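RAP1B (Serratia marcescens, PDB 4AX2) probably protects Serratia marcescens against its own type VI-secreted toxin, as an all-helical, two-subunit self-resistance protein of the amidase immunity family. Local coordinates at residues D23-A26 against F27-M31; Y33-V36 against V37-L40; N83-I86 against D87-S91; V107-N110 against C111-Y115; K54-S57 against L58-R62. All blocks are in the same frame, centred on the assembly; numbering follows the deposited sequence.

Overall arrangement
From the N terminus, contact 1 (23-31) is a turn running into helix 26-29, and it packs on contact 2, the first two turns of helix 33-49. Contact 5 starts helix 55-67, the next in the chain, without touching the others in its own chain, though it meets contact 4 of the second subunit. Contact 3 lies near the C-terminal end of helix 75-89 and meets contact 4 on helix 107-116, which reaches back to contact 2 through Tyr115. All five are continuous stretches, so each closes a helical turn rather than a long loop, and they follow in series with no nesting or crossing. All five touch the second subunit, contact 3 through Lys88 alone.

Contact 1 of 5, residues D23-A26 against F27-M31; sequences DPVA and FIKQM
Val25 O is the acceptor that starts the helical turn: Lys29 N reaches it at 3.0 Å, while Ile28 N, 2.9 Å from Val25 O, gives a bent, weak bond. Past this carbonyl the Lys29 chain runs back extended toward the start of the segment, its CE 3.9 Å from Val25 CG2. The Lys29 and Asp23 side chains cross at about a right angle, and NZ makes a long, weak salt bridge, NZ to OD2 3.5 Å. A water also joins Lys29 NZ to Asp23 OD1. Asp23 was modelled in two conformers, so the bridge may not be permanent. With its CG between the backbone N and the carbonyl carbon (chi1 79°), Phe27 leans back along the chain and presents a ring edge to Pro24, CE1 to Pro24 O 3.5 Å. CG1 of Ile28 sits over one face of that ring.

In the next shell, Asp23 OD1 takes Val25 N at 3.2 Å from well above the carboxylate plane, and Asp23 O takes Ala26 N at 3.2 Å. Trp70 covers Val25 and Ile28, Trp136 makes a cation-pi contact with Lys29, and Arg113 of the second subunit donates to Pro24 O and packs on Phe27. An Asx turn laid over a type I beta turn thus leads into the short helix 26-29.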
loop_
_atom_site.group_PDB
_atom_site.type_symbol
_atom_site.label_atom_id
_atom_site.label_comp_id
_atom_site.label_asym_id
_atom_site.label_seq_id
_atom_site.Cartn_x
_atom_site.Cartn_y
_atom_site.Cartn_z
ATOM N N ASP A 23 -14.257 0.387 14.861
ATOM C CA ASP A 23 -12.875 0.813 15.160
ATOM C C ASP A 23 -12.045 0.799 13.877
ATOM O O ASP A 23 -11.524 -0.242 13.477
ATOM C CB ASP A 23 -12.138 0.027 16.260
ATOM C CG ASP A 23 -10.792 0.719 16.691
ATOM O OD1 ASP A 23 -10.419 1.768 16.095
ATOM O OD2 ASP A 23 -10.104 0.228 17.631
ATOM N N PRO A 24 -11.915 1.975 13.240
ATOM C CA PRO A 24 -11.173 2.115 11.990
ATOM C C PRO A 24 -9.710 1.653 12.052
ATOM O O PRO A 24 -9.183 1.208 11.037
ATOM C CB PRO A 24 -11.250 3.617 11.702
ATOM C CG PRO A 24 -12.480 4.077 12.399
ATOM C CD PRO A 24 -12.532 3.254 13.646
ATOM N N VAL A 25 -9.063 1.718 13.216
ATOM C CA VAL A 25 -7.658 1.347 13.292
ATOM C C VAL A 25 -7.384 0.035 14.019
ATOM O O VAL A 25 -6.242 -0.257 14.323
ATOM C CB VAL A 25 -6.801 2.479 13.884
ATOM C CG1 VAL A 25 -6.737 3.648 12.894
ATOM C CG2 VAL A 25 -7.348 2.910 15.248
ATOM N N ALA A 26 -8.418 -0.769 14.260
ATOM C CA ALA A 26 -8.232 -2.087 14.854
ATOM C C ALA A 26 -7.116 -2.852 14.149
ATOM O O ALA A 26 -6.282 -3.493 14.782
ATOM C CB ALA A 26 -9.537 -2.882 14.814
ATOM N N PHE A 27 -7.080 -2.782 12.818
ATOM C CA PHE A 27 -6.071 -3.537 12.083
ATOM C C PHE A 27 -4.637 -3.002 12.260
ATOM O O PHE A 27 -3.677 -3.756 12.126
ATOM C CB PHE A 27 -6.457 -3.654 10.587
ATOM C CG PHE A 27 -6.171 -2.434 9.772
ATOM C CD1 PHE A 27 -7.029 -1.339 9.800
ATOM C CD2 PHE A 27 -5.089 -2.403 8.907
ATOM C CE1 PHE A 27 -6.769 -0.215 9.024
ATOM C CE2 PHE A 27 -4.827 -1.285 8.138
ATOM C CZ PHE A 27 -5.668 -0.194 8.191
ATOM N N ILE A 28 -4.498 -1.719 12.569
ATOM C CA ILE A 28 -3.189 -1.091 12.844
ATOM C C ILE A 28 -2.677 -1.474 14.247
ATOM O O ILE A 28 -1.479 -1.732 14.465
ATOM C CB ILE A 28 -3.313 0.459 12.751
ATOM C CG1 ILE A 28 -3.735 0.918 11.348
ATOM C CG2 ILE A 28 -1.996 1.164 13.094
ATOM C CD1 ILE A 28 -2.727 0.518 10.292
ATOM N N LYS A 29 -3.612 -1.524 15.187
ATOM C CA LYS A 29 -3.304 -1.815 16.592
ATOM C C LYS A 29 -2.787 -3.234 16.804
ATOM O O LYS A 29 -2.136 -3.497 17.802
ATOM C CB LYS A 29 -4.544 -1.585 17.445
ATOM C CG LYS A 29 -4.930 -0.125 17.512
ATOM C CD LYS A 29 -6.181 0.091 18.332
ATOM C CE LYS A 29 -6.311 1.544 18.730
ATOM N NZ LYS A 29 -7.600 1.804 19.438
ATOM N N GLN A 30 -3.079 -4.134 15.859
ATOM C CA GLN A 30 -2.575 -5.506 15.889
ATOM C C GLN A 30 -1.212 -5.685 15.184
ATOM O O GLN A 30 -0.618 -6.771 15.249
ATOM C CB GLN A 30 -3.632 -6.490 15.366
ATOM C CG GLN A 30 -4.001 -6.337 13.909
ATOM C CD GLN A 30 -5.053 -7.336 13.482
ATOM O OE1 GLN A 30 -4.813 -8.174 12.606
ATOM N NE2 GLN A 30 -6.224 -7.267 14.110
ATOM N N MET A 31 -0.709 -4.643 14.520
ATOM C CA MET A 31 0.540 -4.750 13.756
ATOM C C MET A 31 1.758 -4.589 14.633
ATOM O O MET A 31 1.753 -3.757 15.519
ATOM C CB MET A 31 0.663 -3.639 12.717
ATOM C CG MET A 31 -0.180 -3.827 11.492
ATOM S SD MET A 31 -0.084 -2.358 10.474
ATOM C CE MET A 31 -1.217 -2.963 9.205
HETATM O O HOH W 1 -9.969 -1.990 11.331
HETATM O O HOH W 2 -9.078 4.116 17.813
#

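Contact 2 of 5, residues Y33-V36 against V37-L40; sequences YHQV and VKEL
Gln35 reaches one turn ahead to Glu39 and leans on Lys38 as it goes. From CB the chain leaves with CG anti to the backbone N (chi1 -172°), and CG lies 3.9 Å from Glu39 OE2. A bend at chi2 then swings the amide along the helix. CD comes to 4.0 Å from Lys38 CE, and OE1 lies closer to that methylene, 3.6 Å from CE; Lys38 was modelled in two conformers, so its end is less certain. NE2 finishes the chain with a short, fairly straight bond to Glu39 OE2, 2.7 Å and 161°. This is a Gln-to-Glu pair spaced i to i+4 on an alpha helix, the first two turns of helix 33-49, and the backbone repeats the spacing, Glu39 N to Gln35 O 3.0 Å. The carboxylate oxygen lies in the amide plane, yet the two flat groups are turned 56° apart. The buried Glu39 is bound at both oxygens: OE2 also meets Tyr115 OH, and OE1 takes His116 NE2 of the second subunit, which would probably favour a charged carboxylate. Beneath the acid, Glu39 CG rests 3.3 Å from Gln35 O, and Met67 of helix 55-67 covers Val36 and Leu40.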
loop_
_atom_site.group_PDB
_atom_site.type_symbol
_atom_site.label_atom_id
_atom_site.label_comp_id
_atom_site.label_asym_id
_atom_site.label_seq_id
_atom_site.Cartn_x
_atom_site.Cartn_y
_atom_site.Cartn_z
ATOM N N TYR A 33 4.955 -2.671 15.514
ATOM C CA TYR A 33 5.222 -1.258 15.299
ATOM C C TYR A 33 6.034 -0.946 14.021
ATOM O O TYR A 33 5.761 0.059 13.370
ATOM C CB TYR A 33 5.940 -0.651 16.503
ATOM C CG TYR A 33 5.118 -0.568 17.787
ATOM C CD1 TYR A 33 3.782 -0.156 17.769
ATOM C CD2 TYR A 33 5.695 -0.859 19.017
ATOM C CE1 TYR A 33 3.051 -0.034 18.946
ATOM C CE2 TYR A 33 4.972 -0.761 20.190
ATOM C CZ TYR A 33 3.656 -0.348 20.159
ATOM O OH TYR A 33 2.953 -0.235 21.336
ATOM N N HIS A 34 7.017 -1.785 13.674
ATOM C CA HIS A 34 7.799 -1.523 12.473
ATOM C C HIS A 34 6.908 -1.497 11.245
ATOM O O HIS A 34 7.105 -0.675 10.359
ATOM C CB HIS A 34 8.981 -2.500 12.302
ATOM C CG HIS A 34 8.591 -3.967 12.192
ATOM N ND1 HIS A 34 8.257 -4.547 11.018
ATOM C CD2 HIS A 34 8.555 -4.975 13.145
ATOM C CE1 HIS A 34 7.995 -5.846 11.211
ATOM N NE2 HIS A 34 8.191 -6.116 12.517
ATOM N N GLN A 35 5.883 -2.346 11.215
ATOM C CA GLN A 35 4.908 -2.304 10.129
ATOM C C GLN A 35 4.090 -1.020 10.093
ATOM O O GLN A 35 3.815 -0.496 9.019
ATOM C CB GLN A 35 3.984 -3.521 10.172
ATOM C CG GLN A 35 3.071 -3.627 8.958
ATOM C CD GLN A 35 3.823 -3.874 7.648
ATOM O OE1 GLN A 35 4.701 -4.728 7.582
ATOM N NE2 GLN A 35 3.469 -3.122 6.600
ATOM N N VAL A 36 3.712 -0.495 11.261
ATOM C CA VAL A 36 2.974 0.770 11.311
ATOM C C VAL A 36 3.756 1.902 10.671
ATOM O O VAL A 36 3.180 2.737 9.976
ATOM C CB VAL A 36 2.592 1.170 12.741
ATOM C CG1 VAL A 36 1.766 2.463 12.731
ATOM C CG2 VAL A 36 1.841 0.027 13.422
ATOM N N VAL A 37 5.065 1.926 10.889
ATOM C CA VAL A 37 5.927 2.916 10.270
ATOM C C VAL A 37 5.831 2.796 8.746
ATOM O O VAL A 37 5.792 3.806 8.048
ATOM C CB VAL A 37 7.383 2.756 10.718
ATOM C CG1 VAL A 37 8.275 3.708 9.933
ATOM C CG2 VAL A 37 7.517 2.979 12.236
ATOM N N LYS A 38 5.824 1.568 8.244
ATOM C CA LYS A 38 5.716 1.347 6.773
ATOM C C LYS A 38 4.376 1.832 6.231
ATOM O O LYS A 38 4.324 2.393 5.152
ATOM C CB LYS A 38 5.967 -0.105 6.384
ATOM C CG LYS A 38 7.348 -0.601 6.782
ATOM C CD LYS A 38 7.933 -1.612 5.804
ATOM C CE LYS A 38 7.152 -2.926 5.732
ATOM N NZ LYS A 38 7.617 -3.850 4.627
ATOM N N GLU A 39 3.297 1.637 6.999
ATOM C CA GLU A 39 1.985 2.147 6.603
ATOM C C GLU A 39 2.025 3.668 6.507
ATOM O O GLU A 39 1.436 4.255 5.591
ATOM C CB GLU A 39 0.885 1.760 7.590
ATOM C CG GLU A 39 0.780 0.277 7.905
ATOM C CD GLU A 39 0.508 -0.582 6.690
ATOM O OE1 GLU A 39 -0.638 -0.526 6.199
ATOM O OE2 GLU A 39 1.403 -1.353 6.296
ATOM N N LEU A 40 2.690 4.310 7.470
ATOM C CA LEU A 40 2.818 5.764 7.439
ATOM C C LEU A 40 3.589 6.182 6.183
ATOM O O LEU A 40 3.164 7.083 5.444
ATOM C CB LEU A 40 3.541 6.273 8.697
ATOM C CG LEU A 40 3.791 7.777 8.829
ATOM C CD1 LEU A 40 3.964 8.138 10.302
ATOM C CD2 LEU A 40 5.015 8.233 8.033
#

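Contact 3 of 5, residues N83-I86 against D87-S91; sequences NVLI and DKYKS. With EDO (1,2-ethanediol), chain G.
Near its C-terminal end helix 75-89 changes its bonding, and the carbonyls of Leu85 and Ile86 record the change. Asp87 N still makes the regular bond to Asn83 O, 3.0 Å. Lys88 N is shared, with a weak bond left to Val84 O and a closer one to Leu85 O at 2.9 Å, above the carbonyl plane. Ile86 O is gripped twice: Lys90 N comes in at 2.9 Å nearly in line with the C=O, and Tyr89 N, also 2.9 Å from Ile86 O, approaches from above its plane.

Leu85 and Tyr89 run side by side in the same direction, Leu85 CD1 3.7 Å from Tyr89 CE1. The edge of the tyrosine ring is turned to the backbone: Leu85 O lies in the ring plane, 3.3 Å from Tyr89 CD1. At the far end Tyr89 OH lies implausibly near an ethanediol oxygen, so the detail of that bond is doubtful. Lys90 crosses Ile86 obliquely, CD to Ile86 CG2 3.9 Å: with its CG between backbone N and carbonyl carbon (chi1 67°), the extended chain runs across the helix, and somewhat back, to a weak salt bridge, NZ to Asp87 OD1 3.2 Å. The stronger partner of NZ is Gln48 OE1, from helix 33-49.

Leu114 of helix 107-116 covers Leu85 and Ile86. Mixed i+3 and i+4 bonding of this kind is typical of the last turn of an alpha helix.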
loop_
_atom_site.group_PDB
_atom_site.type_symbol
_atom_site.label_atom_id
_atom_site.label_comp_id
_atom_site.label_asym_id
_atom_site.label_seq_id
_atom_site.Cartn_x
_atom_site.Cartn_y
_atom_site.Cartn_z
ATOM N N ASN A 83 10.868 11.008 5.334
ATOM C CA ASN A 83 10.622 11.836 4.168
ATOM C C ASN A 83 11.785 11.824 3.200
ATOM O O ASN A 83 11.575 11.760 2.010
ATOM C CB ASN A 83 10.211 13.253 4.567
ATOM C CG ASN A 83 8.786 13.311 5.066
ATOM O OD1 ASN A 83 8.155 12.278 5.298
ATOM N ND2 ASN A 83 8.267 14.524 5.238
ATOM N N VAL A 84 13.014 11.866 3.710
ATOM C CA VAL A 84 14.183 11.707 2.839
ATOM C C VAL A 84 14.121 10.349 2.075
ATOM O O VAL A 84 14.360 10.299 0.868
ATOM C CB VAL A 84 15.501 11.845 3.618
ATOM C CG1 VAL A 84 16.673 11.387 2.767
ATOM C CG2 VAL A 84 15.730 13.303 4.075
ATOM N N LEU A 85 13.794 9.275 2.779
ATOM C CA LEU A 85 13.671 7.956 2.124
ATOM C C LEU A 85 12.570 7.948 1.055
ATOM O O LEU A 85 12.804 7.497 -0.070
ATOM C CB LEU A 85 13.481 6.851 3.158
ATOM C CG LEU A 85 13.495 5.431 2.580
ATOM C CD1 LEU A 85 14.816 5.151 1.866
ATOM C CD2 LEU A 85 13.212 4.445 3.703
ATOM N N ILE A 86 11.404 8.524 1.361
ATOM C CA ILE A 86 10.332 8.653 0.364
ATOM C C ILE A 86 10.874 9.361 -0.872
ATOM O O ILE A 86 10.637 8.941 -2.006
ATOM C CB ILE A 86 9.107 9.428 0.915
ATOM C CG1 ILE A 86 8.376 8.600 1.988
ATOM C CG2 ILE A 86 8.165 9.830 -0.225
ATOM C CD1 ILE A 86 7.361 9.379 2.821
ATOM N N ASP A 87 11.632 10.447 -0.643
ATOM C CA ASP A 87 12.161 11.243 -1.731
ATOM C C ASP A 87 13.108 10.449 -2.630
ATOM O O ASP A 87 13.217 10.748 -3.805
ATOM C CB ASP A 87 12.848 12.517 -1.203
ATOM C CG ASP A 87 11.859 13.532 -0.667
ATOM O OD1 ASP A 87 10.653 13.395 -0.979
ATOM O OD2 ASP A 87 12.286 14.475 0.059
ATOM N N LYS A 88 13.759 9.431 -2.081
ATOM C CA LYS A 88 14.660 8.575 -2.866
ATOM C C LYS A 88 13.905 7.562 -3.753
ATOM O O LYS A 88 14.507 6.983 -4.672
ATOM C CB LYS A 88 15.686 7.903 -1.945
ATOM C CG LYS A 88 16.628 8.923 -1.297
ATOM C CD LYS A 88 17.670 8.271 -0.389
ATOM C CE LYS A 88 18.495 9.303 0.372
ATOM N NZ LYS A 88 19.291 8.672 1.464
ATOM N N TYR A 89 12.595 7.391 -3.515
ATOM C CA TYR A 89 11.759 6.437 -4.278
ATOM C C TYR A 89 10.701 7.067 -5.192
ATOM O O TYR A 89 10.486 6.605 -6.320
ATOM C CB TYR A 89 11.090 5.454 -3.308
ATOM C CG TYR A 89 12.055 4.401 -2.841
ATOM C CD1 TYR A 89 12.974 4.673 -1.847
ATOM C CD2 TYR A 89 12.067 3.137 -3.420
ATOM C CE1 TYR A 89 13.901 3.719 -1.441
ATOM C CE2 TYR A 89 12.979 2.168 -3.011
ATOM C CZ TYR A 89 13.901 2.468 -2.025
ATOM O OH TYR A 89 14.818 1.533 -1.594
ATOM N N LYS A 90 10.058 8.135 -4.722
ATOM C CA LYS A 90 8.777 8.570 -5.286
ATOM C C LYS A 90 8.805 9.108 -6.712
ATOM O O LYS A 90 7.781 9.030 -7.407
ATOM C CB LYS A 90 8.135 9.622 -4.377
ATOM C CG LYS A 90 8.898 10.938 -4.318
ATOM C CD LYS A 90 8.106 11.954 -3.491
ATOM C CE LYS A 90 8.748 13.341 -3.542
ATOM N NZ LYS A 90 8.096 14.347 -2.649
ATOM N N SER A 91 9.956 9.641 -7.134
ATOM C CA SER A 91 10.106 10.402 -8.385
ATOM C C SER A 91 10.875 9.628 -9.413
ATOM O O SER A 91 11.156 10.145 -10.495
ATOM C CB SER A 91 10.877 11.710 -8.149
ATOM O OG SER A 91 10.289 12.470 -7.134
HETATM C C1 EDO G . 14.507 -0.789 -3.913
HETATM O O1 EDO G . 15.410 -0.229 -2.978
HETATM C C2 EDO G . 13.906 -2.021 -3.314
HETATM O O2 EDO G . 13.370 -2.813 -4.359
#

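Contact 4 of 5, residues V107-N110 against C111-Y115; sequences VTLN and CLRLY
Four i to i+4 bonds carry the backbone from Val107-Asn110 into Cys111-Leu114 as regular alpha helix; Leu114 N to Asn110 O, 3.0 Å, is the straightest at 175°. On one flank Asn110 and Arg113 lie side by side, pointing the same way. Arg113 starts out with CG anti to the backbone N and folds at chi3 (-56°), which turns its guanidinium back over the preceding turn. NH1 then donates to Asn110 OD1 at 2.8 Å, and NH2 goes on to Asn94 OD1. The Asn110 oxygen sits at the guanidinium edge, in its plane, although the amide itself is twisted 56° from that plane. Leu109 CD2 lies beside the NH2 end, 3.7 Å from Arg113 NH2, and Leu109 O lies over one face of the group.

The amide of Asn110 is held from both ends: ND2 gives hydrogen bonds to Lys90 O and Arg92 O, and OD1 also takes Asn94 ND2. That buried network fixes the flip of the amide and so offers Arg113 an oxygen rather than an NH2.

Elsewhere on the helix, Leu112 folds against the turn before it, CG 3.4 Å from Thr108 O, and Cys111 SG passes 3.6 Å from Val107 O on its way to Cys45. That disulfide cross-links helix 107-116 to helix 33-49, a covalent tie between two packed helices of this all-helical immunity-protein fold.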
loop_
_atom_site.group_PDB
_atom_site.type_symbol
_atom_site.label_atom_id
_atom_site.label_comp_id
_atom_site.label_asym_id
_atom_site.label_seq_id
_atom_site.Cartn_x
_atom_site.Cartn_y
_atom_site.Cartn_z
ATOM N N VAL A 107 4.120 6.327 -10.538
ATOM C CA VAL A 107 4.336 6.840 -9.175
ATOM C C VAL A 107 3.742 5.893 -8.110
ATOM O O VAL A 107 4.282 5.763 -7.029
ATOM C CB VAL A 107 3.829 8.299 -8.997
ATOM C CG1 VAL A 107 4.533 9.224 -9.975
ATOM C CG2 VAL A 107 2.309 8.412 -9.153
ATOM N N THR A 108 2.636 5.216 -8.420
ATOM C CA THR A 108 2.031 4.258 -7.487
ATOM C C THR A 108 3.001 3.092 -7.275
ATOM O O THR A 108 3.255 2.654 -6.138
ATOM C CB THR A 108 0.683 3.716 -8.020
ATOM O OG1 THR A 108 -0.188 4.815 -8.305
ATOM C CG2 THR A 108 0.008 2.766 -6.997
ATOM N N LEU A 109 3.563 2.611 -8.373
ATOM C CA LEU A 109 4.599 1.576 -8.335
ATOM C C LEU A 109 5.818 2.013 -7.507
ATOM O O LEU A 109 6.356 1.222 -6.740
ATOM C CB LEU A 109 5.021 1.205 -9.752
ATOM C CG LEU A 109 5.844 -0.059 -9.877
ATOM C CD1 LEU A 109 4.966 -1.284 -9.622
ATOM C CD2 LEU A 109 6.446 -0.119 -11.282
ATOM N N ASN A 110 6.234 3.269 -7.651
ATOM C CA ASN A 110 7.350 3.805 -6.849
ATOM C C ASN A 110 7.089 3.723 -5.346
ATOM O O ASN A 110 7.960 3.332 -4.560
ATOM C CB ASN A 110 7.656 5.253 -7.246
ATOM C CG ASN A 110 8.260 5.395 -8.640
ATOM O OD1 ASN A 110 8.775 4.449 -9.226
ATOM N ND2 ASN A 110 8.208 6.628 -9.176
ATOM N N CYS A 111 5.878 4.112 -4.937
ATOM C CA CYS A 111 5.467 4.007 -3.542
ATOM C C CYS A 111 5.409 2.549 -3.031
ATOM O O CYS A 111 5.843 2.257 -1.899
ATOM C CB CYS A 111 4.142 4.768 -3.335
ATOM S SG CYS A 111 4.319 6.574 -3.561
ATOM N N LEU A 112 4.921 1.631 -3.868
ATOM C CA LEU A 112 4.939 0.215 -3.516
ATOM C C LEU A 112 6.388 -0.302 -3.386
ATOM O O LEU A 112 6.694 -1.085 -2.483
ATOM C CB LEU A 112 4.135 -0.596 -4.525
ATOM C CG LEU A 112 2.645 -0.293 -4.592
ATOM C CD1 LEU A 112 2.038 -1.118 -5.729
ATOM C CD2 LEU A 112 1.969 -0.643 -3.260
ATOM N N ARG A 113 7.284 0.164 -4.257
ATOM C CA ARG A 113 8.698 -0.261 -4.198
ATOM C C ARG A 113 9.305 0.193 -2.878
ATOM O O ARG A 113 9.974 -0.566 -2.181
ATOM C CB ARG A 113 9.496 0.298 -5.379
ATOM C CG ARG A 113 10.891 -0.291 -5.497
ATOM C CD ARG A 113 11.674 0.268 -6.697
ATOM N NE ARG A 113 10.970 0.074 -7.965
ATOM C CZ ARG A 113 10.350 1.026 -8.670
ATOM N NH1 ARG A 113 10.349 2.280 -8.278
ATOM N NH2 ARG A 113 9.706 0.702 -9.796
ATOM N N LEU A 114 9.083 1.455 -2.549
ATOM C CA LEU A 114 9.444 1.992 -1.227
ATOM C C LEU A 114 8.929 1.110 -0.102
ATOM O O LEU A 114 9.687 0.695 0.774
ATOM C CB LEU A 114 8.847 3.386 -1.049
ATOM C CG LEU A 114 8.878 3.955 0.389
ATOM C CD1 LEU A 114 10.312 4.264 0.775
ATOM C CD2 LEU A 114 8.024 5.198 0.488
ATOM N N TYR A 115 7.632 0.835 -0.134
ATOM C CA TYR A 115 6.950 0.112 0.941
ATOM C C TYR A 115 7.575 -1.252 1.199
ATOM O O TYR A 115 7.606 -1.694 2.329
ATOM C CB TYR A 115 5.468 -0.028 0.583
ATOM C CG TYR A 115 4.609 -0.777 1.557
ATOM C CD1 TYR A 115 4.327 -0.265 2.819
ATOM C CD2 TYR A 115 4.017 -1.977 1.190
ATOM C CE1 TYR A 115 3.502 -0.931 3.698
ATOM C CE2 TYR A 115 3.194 -2.655 2.056
ATOM C CZ TYR A 115 2.942 -2.128 3.319
ATOM O OH TYR A 115 2.117 -2.814 4.172
#

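Contact 5 of 5, residues K54-S57 against L58-R62; sequences KAFS and LDAAR. With EDO (1,2-ethanediol), chain H.
Phe56 and Ala60, one turn apart, make the apolar part: the methyl of Ala60 lies over one face of the ring, CB to Phe56 CZ 4.3 Å. With CG anti to the backbone N (chi1 174°), that ring is carried out to the subunit boundary, where it stacks on Phe56 of the second subunit. Further along, Leu58 CD2 rests 3.4 Å above the plane of the Arg62 guanidinium, toward its rim.

The backbone bonds are those of a regular helix opening. Lys54 holds the N-cap position and its O receives Leu58 N at 3.2 Å; Asp59 N to Ala55 O and Ala60 N to Phe56 O, both 2.9 Å, carry the turn on.

The polar side chains bond to partners beyond the stretch. Asp59, its CB packed 3.3 Å from Phe56 O, sends both carboxylate oxygens across the dimer, OD1 to Thr108 OG1 and OD2 to Val107 N of the second subunit. Lys54 makes a salt bridge with Asp51 and Arg62 NH1 bonds to Ser104 OG, both of the second subunit. Arg62 NH2 meets O2 of an ethanediol, probably from the crystallisation liquor, in its own plane, a straight but weak bond of 3.2 Å.

Within the chain, Ser57 OG bonds to Ala47 O, and Ala60 and Ala61 sit on Ala47, so the start of helix 55-67 packs closely on helix 33-49 while Phe56 and Asp59 meet the second subunit.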
loop_
_atom_site.group_PDB
_atom_site.type_symbol
_atom_site.label_atom_id
_atom_site.label_comp_id
_atom_site.label_asym_id
_atom_site.label_seq_id
_atom_site.Cartn_x
_atom_site.Cartn_y
_atom_site.Cartn_z
ATOM N N LYS A 54 -5.783 18.173 -3.880
ATOM C CA LYS A 54 -6.907 17.279 -4.151
ATOM C C LYS A 54 -7.304 16.508 -2.901
ATOM O O LYS A 54 -6.535 16.393 -1.930
ATOM C CB LYS A 54 -6.601 16.318 -5.312
ATOM C CG LYS A 54 -6.118 14.909 -4.907
ATOM C CD LYS A 54 -6.333 13.939 -6.071
ATOM C CE LYS A 54 -7.780 13.527 -6.388
ATOM N NZ LYS A 54 -8.819 13.409 -5.343
ATOM N N ALA A 55 -8.513 15.961 -2.945
ATOM C CA ALA A 55 -9.087 15.265 -1.791
ATOM C C ALA A 55 -8.331 13.987 -1.480
ATOM O O ALA A 55 -8.118 13.667 -0.309
ATOM C CB ALA A 55 -10.567 14.952 -2.018
ATOM N N PHE A 56 -7.937 13.244 -2.514
ATOM C CA PHE A 56 -7.181 12.007 -2.270
ATOM C C PHE A 56 -5.869 12.274 -1.542
ATOM O O PHE A 56 -5.602 11.647 -0.533
ATOM C CB PHE A 56 -6.875 11.192 -3.535
ATOM C CG PHE A 56 -5.981 10.023 -3.243
ATOM C CD1 PHE A 56 -6.489 8.909 -2.584
ATOM C CD2 PHE A 56 -4.617 10.081 -3.511
ATOM C CE1 PHE A 56 -5.662 7.846 -2.238
ATOM C CE2 PHE A 56 -3.778 9.033 -3.160
ATOM C CZ PHE A 56 -4.306 7.905 -2.515
ATOM N N SER A 57 -5.042 13.163 -2.080
ATOM C CA SER A 57 -3.759 13.496 -1.449
ATOM C C SER A 57 -3.948 13.884 0.014
ATOM O O SER A 57 -3.183 13.457 0.884
ATOM C CB SER A 57 -3.028 14.598 -2.230
ATOM O OG SER A 57 -1.775 14.937 -1.618
ATOM N N LEU A 58 -4.970 14.686 0.298
ATOM C CA LEU A 58 -5.222 15.132 1.669
ATOM C C LEU A 58 -5.618 13.964 2.569
ATOM O O LEU A 58 -5.187 13.862 3.724
ATOM C CB LEU A 58 -6.299 16.231 1.682
ATOM C CG LEU A 58 -6.696 16.821 3.038
ATOM C CD1 LEU A 58 -5.499 17.436 3.765
ATOM C CD2 LEU A 58 -7.804 17.856 2.854
ATOM N N ASP A 59 -6.449 13.084 2.031
ATOM C CA ASP A 59 -6.873 11.861 2.731
ATOM C C ASP A 59 -5.663 10.996 3.102
ATOM O O ASP A 59 -5.537 10.573 4.247
ATOM C CB ASP A 59 -7.829 11.087 1.810
ATOM C CG ASP A 59 -8.453 9.868 2.477
ATOM O OD1 ASP A 59 -7.736 8.861 2.703
ATOM O OD2 ASP A 59 -9.683 9.892 2.695
ATOM N N ALA A 60 -4.768 10.769 2.130
ATOM C CA ALA A 60 -3.558 9.979 2.345
ATOM C C ALA A 60 -2.626 10.617 3.391
ATOM O O ALA A 60 -2.043 9.912 4.226
ATOM C CB ALA A 60 -2.822 9.758 1.011
ATOM N N ALA A 61 -2.481 11.941 3.332
ATOM C CA ALA A 61 -1.646 12.691 4.306
ATOM C C ALA A 61 -2.169 12.520 5.716
ATOM O O ALA A 61 -1.413 12.206 6.647
ATOM C CB ALA A 61 -1.593 14.172 3.934
ATOM N N ARG A 62 -3.471 12.704 5.878
ATOM C CA ARG A 62 -4.094 12.567 7.184
ATOM C C ARG A 62 -4.025 11.145 7.705
ATOM O O ARG A 62 -3.861 10.920 8.912
ATOM C CB ARG A 62 -5.543 13.065 7.121
ATOM C CG ARG A 62 -5.633 14.580 6.981
ATOM C CD ARG A 62 -7.049 15.037 6.662
ATOM N NE ARG A 62 -7.195 16.485 6.821
ATOM C CZ ARG A 62 -8.241 17.198 6.404
ATOM N NH1 ARG A 62 -9.267 16.628 5.773
ATOM N NH2 ARG A 62 -8.258 18.512 6.622
HETATM C C1 EDO H . -5.445 17.761 9.605
HETATM O O1 EDO H . -6.237 17.146 10.630
HETATM C C2 EDO H . -5.962 19.184 9.334
HETATM O O2 EDO H . -5.556 19.628 8.028
#